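Local atomic coordinates of CurD (Moorea producens 3L, PDB entry 5KP7), a protein that binds 4'-phosphopantetheine and probably acts as a hydroxymethylglutaryl-CoA synthase-like acyltransferase of the thiolase superfamily. Residues 270-275 with 343-348. The protein carries 3 engineered substitutions. Sequence-based numbering, arbitrary orientation.
Sequences YLSFHT and RRIGMF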
loop_
_atom_site.group_PDB
_atom_site.type_symbol
_atom_site.label_atom_id
_atom_site.label_comp_id
_atom_site.label_asym_id
_atom_site.label_seq_id
_atom_site.Cartn_x
_atom_site.Cartn_y
_atom_site.Cartn_z
ATOM N N TYR A 270 -11.941 12.400 -5.896
ATOM C CA TYR A 270 -10.693 12.032 -5.224
ATOM C C TYR A 270 -10.079 10.832 -5.935
ATOM O O TYR A 270 -10.788 10.106 -6.648
ATOM C CB TYR A 270 -10.948 11.681 -3.756
ATOM C CG TYR A 270 -11.492 12.857 -2.993
ATOM C CD1 TYR A 270 -10.654 13.880 -2.576
ATOM C CD2 TYR A 270 -12.845 12.980 -2.773
ATOM C CE1 TYR A 270 -11.155 14.989 -1.920
ATOM C CE2 TYR A 270 -13.368 14.092 -2.111
ATOM C CZ TYR A 270 -12.524 15.097 -1.691
ATOM O OH TYR A 270 -13.029 16.238 -1.073
ATOM N N LEU A 271 -8.780 10.655 -5.736
ATOM C CA LEU A 271 -8.037 9.492 -6.228
ATOM C C LEU A 271 -7.240 8.891 -5.093
ATOM O O LEU A 271 -6.524 9.605 -4.387
ATOM C CB LEU A 271 -7.093 9.919 -7.348
ATOM C CG LEU A 271 -7.762 10.464 -8.604
ATOM C CD1 LEU A 271 -6.729 11.186 -9.446
ATOM C CD2 LEU A 271 -8.468 9.379 -9.404
ATOM N N SER A 272 -7.398 7.573 -4.895
ATOM C CA SER A 272 -6.639 6.799 -3.913
ATOM C C SER A 272 -5.774 5.789 -4.643
ATOM O O SER A 272 -6.213 5.215 -5.664
ATOM C CB SER A 272 -7.563 6.083 -2.929
ATOM O OG SER A 272 -7.837 6.950 -1.815
ATOM N N PHE A 273 -4.560 5.599 -4.142
ATOM C CA PHE A 273 -3.558 4.770 -4.835
ATOM C C PHE A 273 -2.913 3.818 -3.843
ATOM O O PHE A 273 -2.770 4.157 -2.651
ATOM C CB PHE A 273 -2.423 5.658 -5.353
ATOM C CG PHE A 273 -2.796 6.654 -6.452
ATOM C CD1 PHE A 273 -3.415 7.851 -6.147
ATOM C CD2 PHE A 273 -2.395 6.441 -7.763
ATOM C CE1 PHE A 273 -3.664 8.792 -7.148
ATOM C CE2 PHE A 273 -2.642 7.372 -8.773
ATOM C CZ PHE A 273 -3.314 8.543 -8.454
ATOM N N HIS A 274 -2.454 2.650 -4.323
ATOM C CA HIS A 274 -1.464 1.905 -3.587
ATOM C C HIS A 274 -0.295 2.865 -3.367
ATOM O O HIS A 274 0.174 3.474 -4.316
ATOM C CB HIS A 274 -0.978 0.665 -4.355
ATOM C CG HIS A 274 0.158 -0.004 -3.675
ATOM N ND1 HIS A 274 0.081 -0.376 -2.362
ATOM C CD2 HIS A 274 1.429 -0.257 -4.068
ATOM C CE1 HIS A 274 1.235 -0.870 -1.974
ATOM N NE2 HIS A 274 2.071 -0.811 -2.988
ATOM N N THR A 275 0.152 3.006 -2.104
ATOM C CA THR A 275 1.082 4.049 -1.704
ATOM C C THR A 275 2.324 3.468 -1.023
ATOM O O THR A 275 2.396 3.365 0.204
ATOM C CB THR A 275 0.355 5.083 -0.795
ATOM O OG1 THR A 275 -0.749 5.662 -1.501
ATOM C CG2 THR A 275 1.315 6.216 -0.407
ATOM N N ARG A 343 -19.546 11.818 -3.434
ATOM C CA ARG A 343 -18.299 11.956 -4.194
ATOM C C ARG A 343 -17.891 10.620 -4.793
ATOM O O ARG A 343 -18.109 9.569 -4.190
ATOM C CB ARG A 343 -17.158 12.425 -3.289
ATOM C CG ARG A 343 -17.449 13.661 -2.459
ATOM C CD ARG A 343 -17.569 14.926 -3.307
ATOM N NE ARG A 343 -17.610 16.096 -2.429
ATOM C CZ ARG A 343 -17.933 17.333 -2.808
ATOM N NH1 ARG A 343 -18.276 17.609 -4.079
ATOM N NH2 ARG A 343 -17.949 18.316 -1.898
ATOM N N ARG A 344 -17.272 10.686 -5.971
ATOM C CA ARG A 344 -16.733 9.505 -6.628
ATOM C C ARG A 344 -15.231 9.474 -6.450
ATOM O O ARG A 344 -14.536 10.490 -6.616
ATOM C CB ARG A 344 -17.124 9.461 -8.106
ATOM C CG ARG A 344 -16.448 8.324 -8.881
ATOM C CD ARG A 344 -17.129 8.051 -10.205
ATOM N NE ARG A 344 -18.381 7.300 -10.049
ATOM C CZ ARG A 344 -19.617 7.779 -10.187
ATOM N NH1 ARG A 344 -19.858 9.061 -10.485
ATOM N NH2 ARG A 344 -20.643 6.963 -10.032
ATOM N N ILE A 345 -14.743 8.298 -6.037
ATOM C CA ILE A 345 -13.338 8.064 -5.795
ATOM C C ILE A 345 -12.818 7.042 -6.787
ATOM O O ILE A 345 -13.391 5.947 -6.912
ATOM C CB ILE A 345 -13.107 7.541 -4.349
ATOM C CG1 ILE A 345 -13.751 8.498 -3.297
ATOM C CG2 ILE A 345 -11.619 7.354 -4.089
ATOM C CD1 ILE A 345 -13.612 7.994 -1.851
ATOM N N GLY A 346 -11.733 7.394 -7.471
ATOM C CA GLY A 346 -11.017 6.443 -8.323
ATOM C C GLY A 346 -9.926 5.763 -7.529
ATOM O O GLY A 346 -9.211 6.420 -6.745
ATOM N N MET A 347 -9.794 4.459 -7.736
ATOM C CA MET A 347 -8.915 3.605 -6.971
ATOM C C MET A 347 -7.921 2.901 -7.894
ATOM O O MET A 347 -8.343 2.231 -8.839
ATOM C CB MET A 347 -9.759 2.513 -6.282
ATOM C CG MET A 347 -10.889 3.015 -5.411
ATOM S SD MET A 347 -10.351 3.323 -3.746
ATOM C CE MET A 347 -10.179 1.657 -3.067
ATOM N N PHE A 348 -6.634 3.006 -7.582
ATOM C CA PHE A 348 -5.574 2.310 -8.341
ATOM C C PHE A 348 -4.792 1.373 -7.451
ATOM O O PHE A 348 -4.150 1.809 -6.488
ATOM C CB PHE A 348 -4.585 3.257 -9.022
ATOM C CG PHE A 348 -3.481 2.516 -9.729
ATOM C CD1 PHE A 348 -3.796 1.658 -10.775
ATOM C CD2 PHE A 348 -2.183 2.582 -9.300
ATOM C CE1 PHE A 348 -2.825 0.902 -11.410
ATOM C CE2 PHE A 348 -1.184 1.824 -9.944
ATOM C CZ PHE A 348 -1.527 0.975 -10.989
#
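The carbonyl oxygen of G346 is gripped by the backbone N of S272 at 2.8 Å, the shortest bond across the contact, and L271 CA adds a CA-H...O contact to the same G346 O at 3.3 Å. This doubling of an N-H bond by a neighbouring CA-H recurs down the ladder: Y270 O receives G346 N and I345 CA, S272 O receives F348 N and M347 CA, and F348 O receives H274 N and F273 CA. At the start of the ladder, Y270 N reaches R344 O only weakly, at 3.3 Å. Two neighbouring parallel strands are thereby zipped together; 270-273 is the outermost strand of its sheet within this chain, with 343-351 next inside it, as in the layered alpha-beta-alpha-beta-alpha thiolase-like fold. Most of the chain linking them is helical, and helices flank the pair on both faces. On one face, beside helix 325-336, S272 CB lies 4.0 Å from M347 SD, the bends of M347 at chi2 and chi3 bringing the sulfur there, while S272 OG turns to T333 and S329. Toward the start of both strands, R343 CG meets the edge of the Y270 ring at CE2, 4.1 Å away; the guanidinium stands 80° to that ring, and D338 holds both ends, its backbone N bonded to Y270 OH and its OD1 in a salt bridge with R343 NH2. On the other face, G346 lets L271 CD2 come within 4.0 Å of its CA. Beyond it, F273 CD2 rests obliquely against F348 CB at 4.1 Å, beneath helix 237-258. Having CG anti to the backbone N (chi1 177°) carries the F348 ring toward Y244, which it meets edge-to-face. Past the strand end, H274 touches N320 of the phosphopantetheine pocket, and T275 OG1 closes back on F273 O at 2.8 Å from above the carbonyl plane.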